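Local coordinates for exotoxin A (Pseudomonas aeruginosa, PDB 1IKP), which transfers ADP-ribose from NAD to elongation factor 2, which stops protein synthesis, with binding and targeting regions that probably help deliver its catalytic part into host cells, at residues V42-M47 and C197-L202; S98-V103 and K114-E119. The protein carries 2 engineered substitutions. All coordinates share one frame; numbering follows the deposited sequence.

Contact 1. Residues V42-M47 and C197-L202; sequences VLHYSM and CLLDQL. Engineered in segment 197-202: Gln201 (natural residue Pro).
The side-chain amide of Gln201 lies flat over one face of the His44 imidazole. The two planes are only 2° apart. OE1 of Gln201 sits 3.2 Å from CE1 of His44, while the amide nitrogen NE2 rests near ND1 in a line too poor for a hydrogen bond. A bridging water stands over the same face, toward the rim. Gln201 is an engineered residue, with Pro in the natural sequence. At the ring edge, in plane, another water lies 2.7 Å from ND1 of His44 and also accepts a hydrogen bond from the backbone N of Gln201. NE2 of His44 is bonded to OD1 of Asn100, so both ring nitrogens have partners and the ring's rotation is probably fixed. His44 has CG anti to its backbone N (chi1 178°), which carries the ring out from the strand to meet the amide.

The bridging water joins three groups. It donates to His44 O at 2.8 Å, accepts from Gln201 NE2 at 3.0 Å, and is bonded to Ser46 OG.

The other end of the contact is apolar and looser. CG2 of Val42 is 4.2 Å from CD1 of Leu198, and its CG1 is 4.4 Å from CD2 of Leu199. That same Leu199 carbon lies oblique to the His44 ring.

The contact lays a loop, with a short 3-10 turn, over one face of a sheet in the receptor-binding part of the toxin. Strand 40-49 runs between strands 97-106 and 164-176. The loop lies between helices 188-191 and 205-210, and Cys197 ties it to Cys214 by a disulfide.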
loop_
_atom_site.group_PDB
_atom_site.type_symbol
_atom_site.label_atom_id
_atom_site.label_comp_id
_atom_site.label_asym_id
_atom_site.label_seq_id
_atom_site.Cartn_x
_atom_site.Cartn_y
_atom_site.Cartn_z
ATOM N N VAL A 42 11.943 -12.559 -12.035
ATOM C CA VAL A 42 12.499 -11.232 -11.797
ATOM C C VAL A 42 14.012 -11.253 -12.020
ATOM O O VAL A 42 14.727 -12.093 -11.448
ATOM C CB VAL A 42 12.250 -10.762 -10.361
ATOM C CG1 VAL A 42 12.928 -9.398 -10.130
ATOM C CG2 VAL A 42 10.755 -10.647 -10.079
ATOM N N LEU A 43 14.490 -10.356 -12.873
ATOM C CA LEU A 43 15.910 -10.185 -13.119
ATOM C C LEU A 43 16.358 -9.115 -12.130
ATOM O O LEU A 43 15.757 -8.038 -12.077
ATOM C CB LEU A 43 16.170 -9.674 -14.539
ATOM C CG LEU A 43 15.965 -10.714 -15.630
ATOM C CD1 LEU A 43 15.847 -10.043 -16.983
ATOM C CD2 LEU A 43 17.156 -11.691 -15.604
ATOM N N HIS A 44 17.379 -9.421 -11.332
ATOM C CA HIS A 44 17.904 -8.466 -10.369
ATOM C C HIS A 44 19.301 -8.047 -10.825
ATOM O O HIS A 44 20.246 -8.862 -10.821
ATOM C CB HIS A 44 17.967 -9.116 -8.980
ATOM C CG HIS A 44 18.534 -8.237 -7.910
ATOM N ND1 HIS A 44 18.688 -8.657 -6.605
ATOM C CD2 HIS A 44 18.940 -6.945 -7.938
ATOM C CE1 HIS A 44 19.161 -7.665 -5.874
ATOM N NE2 HIS A 44 19.318 -6.613 -6.662
ATOM N N TYR A 45 19.399 -6.798 -11.262
ATOM C CA TYR A 45 20.655 -6.192 -11.724
ATOM C C TYR A 45 21.259 -5.410 -10.566
ATOM O O TYR A 45 20.563 -4.648 -9.910
ATOM C CB TYR A 45 20.399 -5.207 -12.870
ATOM C CG TYR A 45 19.945 -5.835 -14.163
ATOM C CD1 TYR A 45 20.857 -6.107 -15.188
ATOM C CD2 TYR A 45 18.602 -6.160 -14.369
ATOM C CE1 TYR A 45 20.451 -6.681 -16.387
ATOM C CE2 TYR A 45 18.183 -6.742 -15.570
ATOM C CZ TYR A 45 19.103 -6.998 -16.571
ATOM O OH TYR A 45 18.711 -7.578 -17.769
ATOM N N SER A 46 22.556 -5.576 -10.300
ATOM C CA SER A 46 23.157 -4.823 -9.205
ATOM C C SER A 46 24.663 -4.648 -9.387
ATOM O O SER A 46 25.284 -5.314 -10.214
ATOM C CB SER A 46 22.889 -5.516 -7.868
ATOM O OG SER A 46 23.591 -6.751 -7.772
ATOM N N MET A 47 25.220 -3.709 -8.632
ATOM C CA MET A 47 26.668 -3.456 -8.642
ATOM C C MET A 47 26.953 -2.534 -7.482
ATOM O O MET A 47 26.095 -1.760 -7.059
ATOM C CB MET A 47 27.124 -2.786 -9.948
ATOM C CG MET A 47 26.533 -1.410 -10.208
ATOM S SD MET A 47 27.001 -0.729 -11.807
ATOM C CE MET A 47 25.789 -1.513 -12.881
ATOM N N CYS A 197 11.270 -10.271 -0.518
ATOM C CA CYS A 197 11.232 -11.702 -0.244
ATOM C C CYS A 197 11.557 -12.511 -1.493
ATOM O O CYS A 197 11.867 -13.699 -1.405
ATOM C CB CYS A 197 9.840 -12.086 0.275
ATOM S SG CYS A 197 9.378 -11.323 1.860
ATOM N N LEU A 198 11.484 -11.888 -2.664
ATOM C CA LEU A 198 11.797 -12.594 -3.906
ATOM C C LEU A 198 13.296 -12.549 -4.229
ATOM O O LEU A 198 13.776 -13.282 -5.106
ATOM C CB LEU A 198 11.059 -11.965 -5.081
ATOM C CG LEU A 198 9.565 -11.720 -4.950
ATOM C CD1 LEU A 198 9.038 -11.181 -6.253
ATOM C CD2 LEU A 198 8.860 -13.001 -4.580
ATOM N N LEU A 199 14.025 -11.717 -3.502
ATOM C CA LEU A 199 15.439 -11.491 -3.787
ATOM C C LEU A 199 16.369 -12.186 -2.804
ATOM O O LEU A 199 16.501 -11.774 -1.660
ATOM C CB LEU A 199 15.698 -9.977 -3.796
ATOM C CG LEU A 199 14.678 -9.147 -4.618
ATOM C CD1 LEU A 199 14.967 -7.667 -4.430
ATOM C CD2 LEU A 199 14.748 -9.548 -6.079
ATOM N N ASP A 200 17.023 -13.238 -3.278
ATOM C CA ASP A 200 17.931 -14.001 -2.434
ATOM C C ASP A 200 19.038 -13.129 -1.864
ATOM O O ASP A 200 19.485 -13.333 -0.736
ATOM C CB ASP A 200 18.531 -15.159 -3.233
ATOM C CG ASP A 200 17.482 -16.165 -3.671
ATOM O OD1 ASP A 200 16.524 -15.768 -4.372
ATOM O OD2 ASP A 200 17.612 -17.353 -3.310
ATOM N N GLN A 201 19.473 -12.145 -2.640
ATOM C CA GLN A 201 20.536 -11.255 -2.202
ATOM C C GLN A 201 20.149 -10.458 -0.963
ATOM O O GLN A 201 21.012 -9.894 -0.290
ATOM C CB GLN A 201 20.923 -10.312 -3.346
ATOM C CG GLN A 201 21.606 -11.024 -4.508
ATOM C CD GLN A 201 21.634 -10.194 -5.775
ATOM O OE1 GLN A 201 22.034 -9.029 -5.761
ATOM N NE2 GLN A 201 21.217 -10.796 -6.887
ATOM N N LEU A 202 18.857 -10.437 -0.645
ATOM C CA LEU A 202 18.370 -9.700 0.513
ATOM C C LEU A 202 17.615 -10.557 1.535
ATOM O O LEU A 202 16.747 -10.057 2.265
ATOM C CB LEU A 202 17.473 -8.551 0.049
ATOM C CG LEU A 202 18.183 -7.471 -0.768
ATOM C CD1 LEU A 202 17.223 -6.328 -1.034
ATOM C CD2 LEU A 202 19.405 -6.967 -0.008
HETATM O O HOH W 1 22.204 -8.852 -8.888
HETATM O O HOH W 2 18.528 -11.177 -5.538
#

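Contact 2. Residues S98-V103 and K114-E119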
loop_
_atom_site.group_PDB
_atom_site.type_symbol
_atom_site.label_atom_id
_atom_site.label_comp_id
_atom_site.label_asym_id
_atom_site.label_seq_id
_atom_site.Cartn_x
_atom_site.Cartn_y
_atom_site.Cartn_z
ATOM N N SER A 98 25.230 0.518 -3.256
ATOM C CA SER A 98 24.818 -0.499 -4.208
ATOM C C SER A 98 23.659 -0.005 -5.080
ATOM O O SER A 98 22.654 0.480 -4.552
ATOM C CB SER A 98 24.381 -1.748 -3.439
ATOM O OG SER A 98 23.713 -2.664 -4.280
ATOM N N LEU A 99 23.810 -0.123 -6.395
ATOM C CA LEU A 99 22.764 0.261 -7.339
ATOM C C LEU A 99 22.012 -1.025 -7.703
ATOM O O LEU A 99 22.612 -2.022 -8.087
ATOM C CB LEU A 99 23.377 0.885 -8.588
ATOM C CG LEU A 99 22.428 1.114 -9.772
ATOM C CD1 LEU A 99 21.357 2.133 -9.390
ATOM C CD2 LEU A 99 23.234 1.606 -10.981
ATOM N N ASN A 100 20.682 -0.973 -7.633
ATOM C CA ASN A 100 19.854 -2.144 -7.904
ATOM C C ASN A 100 18.648 -1.838 -8.775
ATOM O O ASN A 100 17.957 -0.839 -8.556
ATOM C CB ASN A 100 19.283 -2.727 -6.603
ATOM C CG ASN A 100 20.349 -3.182 -5.630
ATOM O OD1 ASN A 100 20.700 -4.366 -5.581
ATOM N ND2 ASN A 100 20.867 -2.232 -4.845
ATOM N N TRP A 101 18.397 -2.674 -9.773
ATOM C CA TRP A 101 17.147 -2.490 -10.496
ATOM C C TRP A 101 16.569 -3.860 -10.821
ATOM O O TRP A 101 17.306 -4.837 -11.036
ATOM C CB TRP A 101 17.265 -1.543 -11.723
ATOM C CG TRP A 101 18.032 -1.997 -12.894
ATOM C CD1 TRP A 101 17.530 -2.520 -14.049
ATOM C CD2 TRP A 101 19.450 -1.901 -13.075
ATOM N NE1 TRP A 101 18.546 -2.750 -14.950
ATOM C CE2 TRP A 101 19.734 -2.385 -14.371
ATOM C CE3 TRP A 101 20.508 -1.456 -12.266
ATOM C CZ2 TRP A 101 21.034 -2.443 -14.886
ATOM C CZ3 TRP A 101 21.819 -1.510 -12.782
ATOM C CH2 TRP A 101 22.059 -2.006 -14.085
ATOM N N LEU A 102 15.239 -3.942 -10.793
ATOM C CA LEU A 102 14.526 -5.183 -11.032
ATOM C C LEU A 102 13.703 -5.088 -12.302
ATOM O O LEU A 102 12.921 -4.140 -12.486
ATOM C CB LEU A 102 13.580 -5.493 -9.861
ATOM C CG LEU A 102 14.136 -5.384 -8.443
ATOM C CD1 LEU A 102 13.058 -5.721 -7.432
ATOM C CD2 LEU A 102 15.336 -6.310 -8.294
ATOM N N VAL A 103 13.878 -6.081 -13.171
ATOM C CA VAL A 103 13.127 -6.152 -14.426
ATOM C C VAL A 103 12.291 -7.439 -14.383
ATOM O O VAL A 103 12.844 -8.541 -14.309
ATOM C CB VAL A 103 14.076 -6.176 -15.646
ATOM C CG1 VAL A 103 13.259 -6.227 -16.959
ATOM C CG2 VAL A 103 14.973 -4.933 -15.614
ATOM N N LYS A 114 11.716 -1.708 -10.842
ATOM C CA LYS A 114 11.914 -1.170 -9.491
ATOM C C LYS A 114 13.384 -0.796 -9.425
ATOM O O LYS A 114 14.222 -1.445 -10.053
ATOM C CB LYS A 114 11.676 -2.208 -8.387
ATOM C CG LYS A 114 10.301 -2.834 -8.385
ATOM C CD LYS A 114 9.194 -1.794 -8.348
ATOM C CE LYS A 114 7.823 -2.470 -8.193
ATOM N NZ LYS A 114 6.813 -1.617 -8.824
ATOM N N VAL A 115 13.678 0.260 -8.678
ATOM C CA VAL A 115 15.056 0.704 -8.480
ATOM C C VAL A 115 15.237 0.984 -6.991
ATOM O O VAL A 115 14.359 1.572 -6.348
ATOM C CB VAL A 115 15.347 2.007 -9.280
ATOM C CG1 VAL A 115 16.817 2.447 -9.064
ATOM C CG2 VAL A 115 15.094 1.769 -10.754
ATOM N N PHE A 116 16.363 0.550 -6.429
ATOM C CA PHE A 116 16.637 0.867 -5.036
ATOM C C PHE A 116 18.139 0.919 -4.766
ATOM O O PHE A 116 18.951 0.356 -5.526
ATOM C CB PHE A 116 15.930 -0.079 -4.056
ATOM C CG PHE A 116 16.275 -1.508 -4.223
ATOM C CD1 PHE A 116 15.519 -2.334 -5.044
ATOM C CD2 PHE A 116 17.355 -2.049 -3.539
ATOM C CE1 PHE A 116 15.833 -3.686 -5.175
ATOM C CE2 PHE A 116 17.662 -3.404 -3.679
ATOM C CZ PHE A 116 16.907 -4.212 -4.490
ATOM N N ILE A 117 18.473 1.635 -3.704
ATOM C CA ILE A 117 19.863 1.888 -3.322
ATOM C C ILE A 117 20.159 1.384 -1.922
ATOM O O ILE A 117 19.365 1.573 -1.002
ATOM C CB ILE A 117 20.122 3.428 -3.340
ATOM C CG1 ILE A 117 19.833 4.026 -4.715
ATOM C CG2 ILE A 117 21.545 3.744 -2.895
ATOM C CD1 ILE A 117 20.644 3.461 -5.823
ATOM N N HIS A 118 21.314 0.751 -1.760
ATOM C CA HIS A 118 21.738 0.310 -0.433
ATOM C C HIS A 118 23.017 1.052 -0.095
ATOM O O HIS A 118 23.957 1.067 -0.889
ATOM C CB HIS A 118 22.009 -1.200 -0.394
ATOM C CG HIS A 118 20.767 -2.032 -0.415
ATOM N ND1 HIS A 118 20.757 -3.349 -0.824
ATOM C CD2 HIS A 118 19.491 -1.731 -0.085
ATOM C CE1 HIS A 118 19.525 -3.820 -0.746
ATOM N NE2 HIS A 118 18.737 -2.859 -0.301
ATOM N N GLU A 119 23.048 1.729 1.041
ATOM C CA GLU A 119 24.290 2.391 1.429
ATOM C C GLU A 119 25.080 1.371 2.252
ATOM O O GLU A 119 24.511 0.637 3.047
ATOM C CB GLU A 119 23.967 3.643 2.207
ATOM C CG GLU A 119 23.114 4.579 1.357
ATOM C CD GLU A 119 23.097 5.990 1.872
ATOM O OE1 GLU A 119 22.027 6.456 2.313
ATOM O OE2 GLU A 119 24.169 6.622 1.842
#
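Asn100 and Phe116 form the tightest side-chain packing between these two antiparallel strands. CB of Asn100 stands over the Phe116 ring in a CH-pi contact, 3.5 Å from the ring centroid. The Asn100 amide is stacked almost flat on the ring, 8° from its plane, and its CG is 3.3 Å from CE2 of Phe116. Phe116 CG lies between the backbone N and the carbonyl carbon (chi1 59°), and this turns the ring over its partner. ND2 of Asn100 gives a hydrogen bond of 3.3 Å to Phe116 O, arriving 47° above the carbonyl plane, and another to Ser98 OG at 2.9 Å. With OD1 held by His44, the whole amide is gripped.

The backbone bond from Asn100 N to Phe116 O is weak. The return bond from Phe116 N to Asn100 O is good, as are those of the flanking pairs, such as Ser98 N to His118 O at 2.7 Å. On the Asn100 face, CG of Leu102 meets the edge of the Phe116 ring and CD1 packs against CB of Lys114. The Lys114 amine leads away, to Thr134, Asn112 and a salt bridge with Glu270.

The opposite face is looser between the strands, though still buried. CD1 of Leu99 is 3.9 Å from CD1 of Ile117, and CB of Trp101 is 4.1 Å from CG2 of Val115. The Trp101 ring leads away and stacks with Tyr45.

Strands 97-106 and 112-120 make a beta hairpin, flanked by strands 40-49 and 126-136. Leu99 and Trp101 pack on strand 56-60 of a second sheet, as in a concanavalin-like sandwich. Over the Asn100 face, Leu199 packs on Leu102 and Phe116, and Leu202 on Phe116 and His118.

Overall arrangement
Both contacts reach the same sheet, where strands 40-49 and 97-106 are neighbours, and their centres are about 9 Å apart. Along the chain, contact 2 is nested within the loop closed by contact 1. A backbone hydrogen bond from Leu43 N to Val103 O, 2.8 Å, helps join the two strands. A polar link, the hydrogen bond of His44 NE2 to Asn100 OD1, 2.9 Å, connects two stacked groups, one in each contact. The 197-202 loop also reaches the hairpin, where Leu202 comes unusually close to His118. A bound sodium ion is about 12 Å from the Val115 side chain. All four segments belong to the binding region, separate in sequence from the catalytic region.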